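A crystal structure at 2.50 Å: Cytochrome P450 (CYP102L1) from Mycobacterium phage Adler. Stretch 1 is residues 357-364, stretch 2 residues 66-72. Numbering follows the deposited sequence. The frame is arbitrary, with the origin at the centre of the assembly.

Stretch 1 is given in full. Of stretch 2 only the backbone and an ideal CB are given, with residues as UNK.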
# COMPACT_ATOMS: atom_id res chain seq x y z
N THR A 357 -29.43 8.72 2.66
CA THR A 357 -29.81 7.46 2.03
C THR A 357 -29.03 7.33 0.73
O THR A 357 -28.79 8.32 0.04
CB THR A 357 -31.32 7.40 1.73
OG1 THR A 357 -31.64 8.36 0.71
CG2 THR A 357 -32.15 7.69 2.97
N ILE A 358 -28.63 6.10 0.40
CA ILE A 358 -27.98 5.84 -0.87
C ILE A 358 -28.97 5.13 -1.79
O ILE A 358 -30.12 4.89 -1.41
CB ILE A 358 -26.69 5.01 -0.70
CG1 ILE A 358 -26.96 3.77 0.14
CG2 ILE A 358 -25.59 5.87 -0.09
CD1 ILE A 358 -25.75 2.86 0.28
N GLY A 359 -28.54 4.80 -3.00
CA GLY A 359 -29.40 4.11 -3.94
C GLY A 359 -30.54 4.97 -4.45
O GLY A 359 -30.31 5.99 -5.11
N GLU A 360 -31.77 4.57 -4.15
CA GLU A 360 -32.98 5.22 -4.66
C GLU A 360 -33.92 5.56 -3.52
O GLU A 360 -35.15 5.46 -3.65
CB GLU A 360 -33.67 4.34 -5.70
CG GLU A 360 -34.12 2.97 -5.17
CD GLU A 360 -33.02 1.92 -5.21
OE1 GLU A 360 -33.29 0.79 -5.67
OE2 GLU A 360 -31.88 2.22 -4.78
N GLY A 361 -33.37 5.99 -2.39
CA GLY A 361 -34.15 6.21 -1.19
C GLY A 361 -34.18 5.03 -0.24
O GLY A 361 -34.48 5.21 0.94
N ARG A 362 -33.89 3.83 -0.73
CA ARG A 362 -33.69 2.69 0.15
C ARG A 362 -32.35 2.83 0.87
O ARG A 362 -31.53 3.69 0.55
CB ARG A 362 -33.75 1.39 -0.65
CG ARG A 362 -33.87 0.12 0.19
CD ARG A 362 -34.54 -1.00 -0.58
NE ARG A 362 -33.95 -1.20 -1.90
CZ ARG A 362 -34.37 -2.11 -2.78
NH1 ARG A 362 -35.38 -2.91 -2.46
NH2 ARG A 362 -33.78 -2.22 -3.96
N TYR A 363 -32.15 1.99 1.88
CA TYR A 363 -30.92 1.99 2.67
C TYR A 363 -30.69 3.35 3.32
O TYR A 363 -29.97 4.19 2.78
CB TYR A 363 -29.71 1.60 1.81
CG TYR A 363 -29.96 0.44 0.88
CD1 TYR A 363 -30.27 -0.82 1.38
CD2 TYR A 363 -29.87 0.59 -0.50
CE1 TYR A 363 -30.50 -1.89 0.53
CE2 TYR A 363 -30.09 -0.47 -1.36
CZ TYR A 363 -30.41 -1.71 -0.83
OH TYR A 363 -30.63 -2.77 -1.68
N ALA A 364 -31.30 3.57 4.48
CA ALA A 364 -31.09 4.79 5.23
C ALA A 364 -29.92 4.62 6.19
O ALA A 364 -29.65 3.52 6.68
CB ALA A 364 -32.35 5.17 6.02
N UNK A 66 -23.04 1.82 -8.70
CA UNK A 66 -23.82 3.02 -8.41
C UNK A 66 -23.86 3.32 -6.92
O UNK A 66 -23.85 4.48 -6.51
CB UNK A 66 -25.24 2.87 -8.95
N UNK A 67 -23.92 2.27 -6.09
CA UNK A 67 -23.97 2.49 -4.65
C UNK A 67 -22.65 3.03 -4.12
O UNK A 67 -22.63 3.93 -3.26
CB UNK A 67 -24.33 1.19 -3.93
N UNK A 68 -21.52 2.50 -4.61
CA UNK A 68 -20.22 2.90 -4.09
C UNK A 68 -19.94 4.37 -4.39
O UNK A 68 -19.46 5.11 -3.52
CB UNK A 68 -19.12 2.02 -4.68
N UNK A 69 -20.25 4.82 -5.61
CA UNK A 69 -19.99 6.21 -5.95
C UNK A 69 -20.85 7.18 -5.15
O UNK A 69 -20.45 8.33 -4.96
CB UNK A 69 -20.22 6.43 -7.45
N UNK A 70 -22.01 6.73 -4.66
CA UNK A 70 -22.75 7.53 -3.69
C UNK A 70 -22.03 7.56 -2.35
O UNK A 70 -22.01 8.59 -1.67
CB UNK A 70 -24.17 6.98 -3.51
N UNK A 71 -21.44 6.43 -1.95
CA UNK A 71 -20.67 6.38 -0.71
C UNK A 71 -19.43 7.25 -0.80
O UNK A 71 -19.01 7.85 0.19
CB UNK A 71 -20.28 4.94 -0.38
N UNK A 72 -18.84 7.36 -1.99
CA UNK A 72 -17.66 8.18 -2.20
C UNK A 72 -17.98 9.67 -2.38
O UNK A 72 -17.11 10.42 -2.83
CB UNK A 72 -16.90 7.67 -3.42

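Residues 66-71 of stretch 2 lie in a helix that has begun earlier in the chain, and stretch 1 is an irregular segment beside it, with the Ile 358 side chain and the backbone of Gly 359 turned to the helix. Only some of the helical positions can answer that surface.

Position 66 has its CA-to-CB bond sideways to stretch 1, and no atom of stretch 1 lies within 5.5 Å of the ideal CB. With open space and no partner on offer, the contact sets little preference; a polar or charged residue would do as well as many others. It is Glu 66, and the end of its side chain leads away.

Position 67 is more demanding. Its CB also points sideways, but it stands 4.7 Å from Ile 358 CD1, and the CA of Gly 359 is near, 5.7 Å from the CA of 67. Beyond the CB lies a shallow apolar site bounded by Ile 358, the bare backbone of Gly 359 and the ring of Tyr 363. A branched or flexible apolar chain such as leucine or methionine could reach back into it, whereas alanine would stop short. The deposited residue is Leu 67, with chi1 m and chi2 t. Its CD2 lies 4.0 Å from Ile 358 CD1, 3.6 Å from Gly 359 N and 4.4 Å from Tyr 363 CD2, so a single methyl meets all three residues. The absence of a side chain at Gly 359 matters here: an ideal CB there would come within a tight 3.4 Å of Leu 67 CD2, and would clash with Glu 360 OE2 within its own stretch. The positive phi of Gly 359 independently favours glycine.

At position 68 the CB points away from stretch 1, and at 69 it is out of reach. Neither position is chosen by this contact; they hold Ile 68 and Glu 69.

Position 70 points its CB toward stretch 1, 3.9 Å from Ile 358 CG2 and 4.9 Å from Gly 359 N. The site therefore offers an apolar wall beside a backbone donor. Glutamate or glutamine could set its CB against the wall and bring an oxygen to the amide. The residue is Glu 70, m then t, which carries the carboxylate out to Gly 359. Gly 359 N donates a hydrogen bond to Glu 70 OE1 at 2.7 Å, while Glu 70 CB packs 3.9 Å from Ile 358 CG2. One residue thus supplies both apolar packing and an acceptor.

Position 71 has a sideways CB, 5.4 Å from Ile 358 CG2, a gap that a medium aliphatic chain can close: isoleucine, leucine or methionine. Ile 71, with both chi angles m, brings CD1 to 3.7 Å from Ile 358 CG2.

Position 72 is the first residue to leave helical phi/psi and is out of reach. Its backbone angles (-81/15) are open to most residues, and stretch 1 sets no preference; asparagine, serine or another polar residue would suit such an exit. Asn 72 bonds through its side chain elsewhere in the structure.

Stretch 2, residues 66-72: ELIEEIN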
# COMPACT_ATOMS: atom_id res chain seq x y z
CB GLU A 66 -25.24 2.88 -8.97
CG GLU A 66 -25.34 3.00 -10.48
CD GLU A 66 -25.12 1.68 -11.18
OE1 GLU A 66 -24.85 0.67 -10.49
OE2 GLU A 66 -25.23 1.64 -12.43
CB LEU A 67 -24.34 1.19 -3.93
CG LEU A 67 -25.80 0.73 -4.07
CD1 LEU A 67 -25.97 -0.66 -3.48
CD2 LEU A 67 -26.72 1.71 -3.38
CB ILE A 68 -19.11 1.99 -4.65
CG1 ILE A 68 -19.13 0.63 -3.95
CG2 ILE A 68 -17.75 2.64 -4.50
CD1 ILE A 68 -18.10 -0.33 -4.47
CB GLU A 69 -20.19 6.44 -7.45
CG GLU A 69 -21.51 5.98 -8.01
CD GLU A 69 -21.53 5.97 -9.53
OE1 GLU A 69 -20.50 6.33 -10.14
OE2 GLU A 69 -22.57 5.61 -10.12
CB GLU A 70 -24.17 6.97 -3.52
CG GLU A 70 -25.11 7.30 -4.67
CD GLU A 70 -26.46 6.63 -4.51
OE1 GLU A 70 -26.54 5.39 -4.66
OE2 GLU A 70 -27.45 7.34 -4.23
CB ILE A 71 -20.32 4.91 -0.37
CG1 ILE A 71 -21.59 4.08 -0.18
CG2 ILE A 71 -19.46 4.83 0.88
CD1 ILE A 71 -22.38 4.45 1.05
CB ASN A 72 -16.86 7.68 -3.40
CG ASN A 72 -16.28 6.30 -3.18
OD1 ASN A 72 -16.14 5.84 -2.04
ND2 ASN A 72 -15.91 5.62 -4.26
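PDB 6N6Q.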